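Local coordinates for lasso peptide isopeptidase AtxE2 (Asticcacaulis excentricus, PDB 5TXE), which hydrolyses the isopeptide bond of the lasso peptides astexin-2 and astexin-3, opening these threaded molecules into linear chains, at residues A[282-287]-A[299-304]; A[275-280]-A[476-481]; A[326-331]-A[346-351]. The protein carries 1 engineered substitution. One frame throughout, in Å; residues are numbered along the deposited sequence.

The three contacts lie along the beta-propeller of a prolyl oligopeptidase-type fold and its border with the hydrolase domain. Contacts 1 and 3, in series along the chain, both concern crossings between successive four-stranded antiparallel sheets: contact 1 where strand 294-295 gives way to strand 304-310, contact 3 where strand 342-347 runs into strand 350-357. Their centres are about 17 Å apart. Contact 2 spans them both in sequence, joining the turn just before strand 283-288 to the loop that leads into helix 482-490; its centre is about 17 Å from that of contact 1 and about 25 Å from that of contact 3. Contacts 1 and 3 thus link neighbouring blades; contact 2 joins propeller to hydrolase domain.

Contact 1. Residues A[282-287]-A[299-304]; sequences TTLVAR and EACQNI
The crossing between two propeller blades, residues 299-304, is pinned here to the start of strand 283-288. T283 and Q302 form a single backbone bridge with two bonds around it. N303 N donates to T282 O at 3.0 Å, and L284 N donates to C301 O at 3.2 Å; both donors stand above the carbonyl planes they approach. N303 has left-handed backbone angles that start its side chain away from the strand, but CG anti to the carbonyl carbon (chi1 -70°) swings the amide back, so that OD1 accepts from T282 N at 3.2 Å. Backbone and side chain of N303 thus grip the two polar backbone atoms of T282. The T282 hydroxyl sits between its own N and carbonyl carbon (chi1 71°), where two waters meet it: water 1 at 2.5 Å from OG1, also bonded to C301 O and I304 N, and water 2 at 2.6 Å, also bonded to I304 O. In this way the buried hydroxyl reaches both the N and the O of I304, on the way into the next blade. Beyond the bridge the contact turns apolar. L284 CB lies 3.8 Å from C301 CB, while L284 CD2 is 3.9 Å from C301 SG, which is disulfide-bonded to C296 and so closes this crossing. I304 crosses obliquely, with CD1 4.0 Å from L284 CB.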
# COMPACT_ATOMS: atom_id res chain seq x y z
N THR A 282 -16.74 14.38 8.43
CA THR A 282 -17.52 14.90 7.33
C THR A 282 -18.88 14.34 7.49
O THR A 282 -19.07 13.29 8.14
CB THR A 282 -16.96 14.46 5.96
OG1 THR A 282 -17.21 13.05 5.77
CG2 THR A 282 -15.50 14.75 5.88
N THR A 283 -19.83 15.05 6.88
CA THR A 283 -21.23 14.71 6.91
C THR A 283 -21.76 14.84 5.48
O THR A 283 -21.44 15.80 4.79
CB THR A 283 -22.03 15.71 7.81
OG1 THR A 283 -21.52 15.69 9.15
CG2 THR A 283 -23.46 15.32 7.86
N LEU A 284 -22.62 13.91 5.09
CA LEU A 284 -23.38 14.00 3.88
C LEU A 284 -24.29 15.24 3.83
O LEU A 284 -25.05 15.50 4.79
CB LEU A 284 -24.30 12.83 3.80
CG LEU A 284 -25.08 12.73 2.50
CD1 LEU A 284 -24.15 12.50 1.33
CD2 LEU A 284 -26.05 11.57 2.62
N VAL A 285 -24.23 15.98 2.73
CA VAL A 285 -25.11 17.15 2.48
C VAL A 285 -25.84 17.02 1.13
O VAL A 285 -25.32 16.42 0.18
CB VAL A 285 -24.43 18.53 2.58
CG1 VAL A 285 -23.41 18.59 3.72
CG2 VAL A 285 -23.76 18.90 1.29
N ALA A 286 -27.06 17.53 1.11
CA ALA A 286 -27.90 17.52 -0.08
C ALA A 286 -28.31 18.96 -0.47
O ALA A 286 -28.77 19.73 0.39
CB ALA A 286 -29.11 16.67 0.18
N ARG A 287 -28.12 19.30 -1.75
CA ARG A 287 -28.55 20.57 -2.33
C ARG A 287 -29.53 20.29 -3.47
O ARG A 287 -29.19 19.52 -4.37
CB ARG A 287 -27.36 21.35 -2.88
CG ARG A 287 -26.29 21.74 -1.88
CD ARG A 287 -25.05 22.33 -2.56
NE ARG A 287 -25.42 23.40 -3.50
CZ ARG A 287 -25.51 24.70 -3.22
NH1 ARG A 287 -25.23 25.18 -2.00
NH2 ARG A 287 -25.86 25.54 -4.20
N GLU A 299 -25.77 9.44 12.34
CA GLU A 299 -24.40 9.04 12.57
C GLU A 299 -23.86 8.29 11.33
O GLU A 299 -22.70 8.40 10.96
CB GLU A 299 -24.34 8.15 13.84
CG GLU A 299 -22.94 8.04 14.45
CD GLU A 299 -22.06 7.06 13.70
OE1 GLU A 299 -22.58 6.00 13.27
OE2 GLU A 299 -20.87 7.37 13.49
N ALA A 300 -24.72 7.53 10.69
CA ALA A 300 -24.36 6.78 9.50
C ALA A 300 -23.80 7.60 8.35
O ALA A 300 -23.16 7.05 7.49
CB ALA A 300 -25.57 6.02 9.03
N CYS A 301 -24.03 8.90 8.34
CA CYS A 301 -23.71 9.80 7.21
C CYS A 301 -22.33 10.34 7.41
O CYS A 301 -21.88 11.18 6.63
CB CYS A 301 -24.72 11.01 7.14
SG CYS A 301 -26.38 10.65 6.43
N GLN A 302 -21.66 9.93 8.49
CA GLN A 302 -20.31 10.48 8.80
C GLN A 302 -19.19 9.70 8.19
O GLN A 302 -19.18 8.46 8.22
CB GLN A 302 -20.06 10.52 10.31
CG GLN A 302 -21.11 11.33 11.08
CD GLN A 302 -20.51 12.14 12.18
OE1 GLN A 302 -19.80 11.64 13.08
NE2 GLN A 302 -20.75 13.43 12.09
N ASN A 303 -18.24 10.44 7.65
CA ASN A 303 -16.99 9.93 7.12
C ASN A 303 -17.17 8.92 5.99
O ASN A 303 -16.51 7.90 5.90
CB ASN A 303 -16.13 9.43 8.26
CG ASN A 303 -15.61 10.59 9.11
OD1 ASN A 303 -15.12 11.61 8.61
ND2 ASN A 303 -15.80 10.46 10.41
N ILE A 304 -18.05 9.27 5.07
CA ILE A 304 -18.29 8.47 3.88
C ILE A 304 -17.01 8.40 3.08
O ILE A 304 -16.29 9.37 2.94
CB ILE A 304 -19.46 9.08 3.06
CG1 ILE A 304 -20.75 8.85 3.85
CG2 ILE A 304 -19.56 8.48 1.65
CD1 ILE A 304 -21.95 9.62 3.36
O HOH W 1 -19.33 11.95 5.16
O HOH W 2 -15.70 11.91 3.96

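Contact 2. Residues A[275-280]-A[476-481]; sequences PQNINA and YQRFTS
Two loops meet at the border between the propeller and the alpha/beta-hydrolase domain: residues 275-280, which link strands 266-271 and 283-288, and residues 476-481, which lead into helix 482-490. The first loop is shaped by a type I turn from N277 to A280. Within it N277 OD1, held by CG anti to the backbone N, accepts from N279 N at 2.9 Å, an Asx turn that leaves I278 N and the N279 side chain facing the other loop. Two hydrogen bonds cross. I278 N donates to F479 O at 3.0 Å, almost exactly along the C=O axis. N279 ND2 donates to Q477 O at 2.9 Å, with the acceptor only 13° out of the amide plane; the same nitrogen also bonds Q485 OE1 in helix 482-490, so one asparagine amide ties loop to loop and to the helix.

Van der Waals packing fills in around these bonds. R478 runs across N277 obliquely, its guanidinium turned 65° from the amide plane, with NH1 3.5 Å from N277 CB and NH2 3.5 Å from Q276 CB, which lies at the edge of the guanidinium. R478 NH1 also forms a salt bridge with D274 OD2, just before P275, which probably fixes the guanidinium beside these CB atoms. I278, with CG1 in the crowded position between backbone N and carbonyl carbon, extends CD1 to within 3.8 Å of the carbonyl carbon C of S481, the N-cap residue of helix 482-490, whose OG caps I483 N. The F479 ring lies alongside N279, planes 70° apart, and N279 ND2 lies at the edge of that ring, 4.0 Å from F479 CD2.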
# COMPACT_ATOMS: atom_id res chain seq x y z
N PRO A 275 -14.55 23.62 7.91
CA PRO A 275 -13.84 23.00 6.77
C PRO A 275 -12.33 22.95 6.91
O PRO A 275 -11.72 22.06 6.32
CB PRO A 275 -14.23 23.86 5.56
CG PRO A 275 -15.36 24.73 6.02
CD PRO A 275 -15.22 24.87 7.52
N GLN A 276 -11.74 23.86 7.71
CA GLN A 276 -10.29 23.89 7.94
C GLN A 276 -9.80 22.71 8.75
O GLN A 276 -8.76 22.16 8.41
CB GLN A 276 -9.83 25.14 8.70
CG GLN A 276 -9.58 26.32 7.80
CD GLN A 276 -10.88 26.86 7.26
OE1 GLN A 276 -11.85 27.01 8.01
NE2 GLN A 276 -10.93 27.11 5.95
N ASN A 277 -10.53 22.34 9.81
CA ASN A 277 -10.14 21.24 10.71
C ASN A 277 -10.22 19.89 10.01
O ASN A 277 -11.29 19.33 9.85
CB ASN A 277 -11.00 21.21 11.97
CG ASN A 277 -10.59 20.11 12.92
OD1 ASN A 277 -9.65 19.34 12.67
ND2 ASN A 277 -11.28 20.03 14.02
N ILE A 278 -9.08 19.35 9.63
CA ILE A 278 -9.03 18.08 8.90
C ILE A 278 -9.50 16.86 9.72
O ILE A 278 -9.73 15.81 9.19
CB ILE A 278 -7.61 17.78 8.34
CG1 ILE A 278 -6.63 17.46 9.49
CG2 ILE A 278 -7.11 18.94 7.47
CD1 ILE A 278 -5.22 17.11 9.06
N ASN A 279 -9.62 16.98 11.03
CA ASN A 279 -10.02 15.83 11.82
C ASN A 279 -11.45 15.87 12.24
O ASN A 279 -11.95 14.93 12.84
CB ASN A 279 -9.12 15.70 13.04
CG ASN A 279 -7.66 15.46 12.63
OD1 ASN A 279 -7.39 14.91 11.55
ND2 ASN A 279 -6.72 15.92 13.47
N ALA A 280 -12.13 16.95 11.89
CA ALA A 280 -13.57 17.01 12.05
C ALA A 280 -14.18 16.03 11.07
O ALA A 280 -13.79 15.92 9.91
CB ALA A 280 -14.11 18.41 11.80
N TYR A 476 -7.21 13.30 16.96
CA TYR A 476 -8.41 13.72 17.70
C TYR A 476 -8.47 15.23 18.05
O TYR A 476 -9.40 15.66 18.74
CB TYR A 476 -8.55 12.89 19.00
CG TYR A 476 -8.92 11.46 18.73
CD1 TYR A 476 -10.22 11.14 18.38
CD2 TYR A 476 -7.98 10.44 18.77
CE1 TYR A 476 -10.58 9.85 18.10
CE2 TYR A 476 -8.34 9.13 18.51
CZ TYR A 476 -9.64 8.85 18.16
OH TYR A 476 -10.04 7.57 17.87
N GLN A 477 -7.51 16.02 17.58
CA GLN A 477 -7.41 17.44 17.93
C GLN A 477 -7.53 18.27 16.66
O GLN A 477 -7.46 17.74 15.54
CB GLN A 477 -6.08 17.71 18.65
CG GLN A 477 -5.93 16.98 20.00
CD GLN A 477 -4.47 16.73 20.47
OE1 GLN A 477 -3.49 17.01 19.78
NE2 GLN A 477 -4.35 16.19 21.68
N ARG A 478 -7.66 19.59 16.82
CA ARG A 478 -7.81 20.51 15.69
C ARG A 478 -6.48 20.73 14.98
O ARG A 478 -5.51 21.10 15.63
CB ARG A 478 -8.33 21.89 16.16
CG ARG A 478 -8.92 22.75 15.03
CD ARG A 478 -8.91 24.27 15.30
NE ARG A 478 -8.50 25.02 14.11
CZ ARG A 478 -9.23 25.15 12.99
NH1 ARG A 478 -10.42 24.59 12.88
NH2 ARG A 478 -8.74 25.86 11.98
N PHE A 479 -6.46 20.52 13.67
CA PHE A 479 -5.28 20.82 12.84
C PHE A 479 -5.72 21.26 11.46
O PHE A 479 -6.68 20.71 10.93
CB PHE A 479 -4.35 19.58 12.71
CG PHE A 479 -3.54 19.33 13.94
CD1 PHE A 479 -2.45 20.15 14.24
CD2 PHE A 479 -3.91 18.35 14.85
CE1 PHE A 479 -1.72 19.97 15.40
CE2 PHE A 479 -3.17 18.15 16.01
CZ PHE A 479 -2.09 18.97 16.29
N THR A 480 -5.03 22.24 10.89
CA THR A 480 -5.40 22.79 9.58
C THR A 480 -4.61 22.14 8.46
O THR A 480 -4.90 22.39 7.28
CB THR A 480 -5.22 24.32 9.51
OG1 THR A 480 -3.83 24.66 9.53
CG2 THR A 480 -5.92 25.00 10.70
N SER A 481 -3.61 21.32 8.82
CA SER A 481 -2.74 20.68 7.83
C SER A 481 -2.26 19.32 8.31
O SER A 481 -1.95 19.16 9.48
CB SER A 481 -1.53 21.57 7.61
OG SER A 481 -0.54 20.91 6.86

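Contact 3. Residues A[326-331]-A[346-351]; sequences SNEMAL and HATGLL
H346 begins the second segment on the last strand of its sheet, with CG in the crowded position between backbone N and carbonyl carbon. That turns ND1 to E328, where it donates to the syn lone pair of OE1 at 2.9 Å, in a bent bond (141° at the hydrogen) with the acceptor 25° out of the ring plane. Carboxylate and imidazole run side by side, their planes 17° apart, and the carboxylate would probably favour a protonated ring. On the sheet face that H346 and A330 share, H346 CB packs against A330 CB at 3.9 Å. A347 follows, hydrogen-bonded to M329 both ways: its O accepts from M329 N at 2.9 Å and its N donates to M329 O at 3.1 Å. This is the antiparallel pairing of the hairpin 328-335/342-347, whose second strand is the outermost of its blade, beside a classic beta bulge with N327 and E328 opposite E322. T348 rests CG2 4.0 Å from E328 CG. An alanine in place of E328 would lose both this methylene and the imidazole's acceptor, and would probably leave the H346 ring less firmly oriented. G349, at backbone angles where a side chain would clash with T348 O, donates its N to water 4, which is also close to N327 O. Entering strand 350-357 of the next blade, the chain passes along M329: M329 CG lies 3.2 Å from G349 O, and the doubly bent side chain brings M329 CE 3.8 Å from L351 CB.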
# COMPACT_ATOMS: atom_id res chain seq x y z
N SER A 326 -12.92 1.50 13.79
CA SER A 326 -13.22 1.50 12.35
C SER A 326 -12.88 0.20 11.65
O SER A 326 -12.58 0.21 10.48
CB SER A 326 -12.48 2.64 11.63
OG SER A 326 -13.00 3.87 12.07
N ASN A 327 -12.94 -0.92 12.36
CA ASN A 327 -12.47 -2.17 11.75
C ASN A 327 -13.33 -2.75 10.59
O ASN A 327 -12.83 -3.57 9.79
CB ASN A 327 -12.26 -3.22 12.82
CG ASN A 327 -13.52 -3.92 13.23
OD1 ASN A 327 -13.81 -5.01 12.77
ND2 ASN A 327 -14.29 -3.30 14.09
N GLU A 328 -14.57 -2.30 10.44
CA GLU A 328 -15.45 -2.85 9.41
C GLU A 328 -15.77 -1.88 8.33
O GLU A 328 -15.56 -0.70 8.48
CB GLU A 328 -16.75 -3.30 10.03
CG GLU A 328 -16.59 -4.52 10.91
CD GLU A 328 -17.94 -5.09 11.30
OE1 GLU A 328 -18.81 -5.18 10.41
OE2 GLU A 328 -18.13 -5.42 12.48
N MET A 329 -16.19 -2.40 7.18
CA MET A 329 -16.74 -1.59 6.11
C MET A 329 -18.22 -1.82 6.14
O MET A 329 -18.66 -2.89 6.49
CB MET A 329 -16.28 -2.08 4.74
CG MET A 329 -14.81 -1.89 4.47
SD MET A 329 -14.42 -0.48 3.45
CE MET A 329 -15.48 -0.77 2.07
N ALA A 330 -18.97 -0.84 5.67
CA ALA A 330 -20.43 -0.93 5.56
C ALA A 330 -20.93 -0.18 4.34
O ALA A 330 -20.37 0.83 3.96
CB ALA A 330 -21.09 -0.38 6.83
N LEU A 331 -21.99 -0.70 3.77
CA LEU A 331 -22.64 -0.13 2.64
C LEU A 331 -24.06 0.26 3.04
O LEU A 331 -24.78 -0.57 3.64
CB LEU A 331 -22.73 -1.20 1.59
CG LEU A 331 -23.44 -0.84 0.30
CD1 LEU A 331 -22.74 0.31 -0.40
CD2 LEU A 331 -23.45 -2.09 -0.59
N HIS A 346 -22.39 -5.16 5.93
CA HIS A 346 -21.19 -4.79 6.65
C HIS A 346 -20.34 -6.05 6.89
O HIS A 346 -20.87 -7.13 7.03
CB HIS A 346 -21.51 -4.13 7.98
CG HIS A 346 -22.22 -5.05 8.94
ND1 HIS A 346 -21.73 -5.36 10.19
CD2 HIS A 346 -23.37 -5.74 8.80
CE1 HIS A 346 -22.56 -6.20 10.79
NE2 HIS A 346 -23.56 -6.45 9.96
N ALA A 347 -19.02 -5.90 6.94
CA ALA A 347 -18.10 -7.03 7.14
C ALA A 347 -16.72 -6.50 7.48
O ALA A 347 -16.41 -5.31 7.23
CB ALA A 347 -18.01 -7.86 5.89
N THR A 348 -15.91 -7.33 8.09
CA THR A 348 -14.47 -7.07 8.13
C THR A 348 -13.99 -7.25 6.64
O THR A 348 -14.72 -7.78 5.82
CB THR A 348 -13.79 -8.00 9.12
OG1 THR A 348 -13.95 -9.34 8.72
CG2 THR A 348 -14.43 -7.88 10.47
N GLY A 349 -12.90 -6.63 6.25
CA GLY A 349 -12.48 -6.71 4.87
C GLY A 349 -12.56 -5.36 4.20
O GLY A 349 -12.75 -4.33 4.84
N LEU A 350 -12.40 -5.40 2.89
CA LEU A 350 -12.38 -4.23 2.08
C LEU A 350 -13.18 -4.48 0.82
O LEU A 350 -13.19 -5.60 0.31
CB LEU A 350 -10.93 -3.90 1.67
CG LEU A 350 -9.93 -3.64 2.78
CD1 LEU A 350 -8.46 -3.74 2.35
CD2 LEU A 350 -10.24 -2.26 3.33
N LEU A 351 -13.81 -3.43 0.33
CA LEU A 351 -14.38 -3.40 -1.01
C LEU A 351 -13.68 -2.31 -1.75
O LEU A 351 -13.66 -1.18 -1.29
CB LEU A 351 -15.86 -3.07 -0.99
CG LEU A 351 -16.78 -4.05 -0.33
CD1 LEU A 351 -18.18 -3.44 -0.37
CD2 LEU A 351 -16.77 -5.38 -1.03
O HOH W 3 -12.22 -3.01 7.16
O HOH W 4 -11.15 -5.72 8.28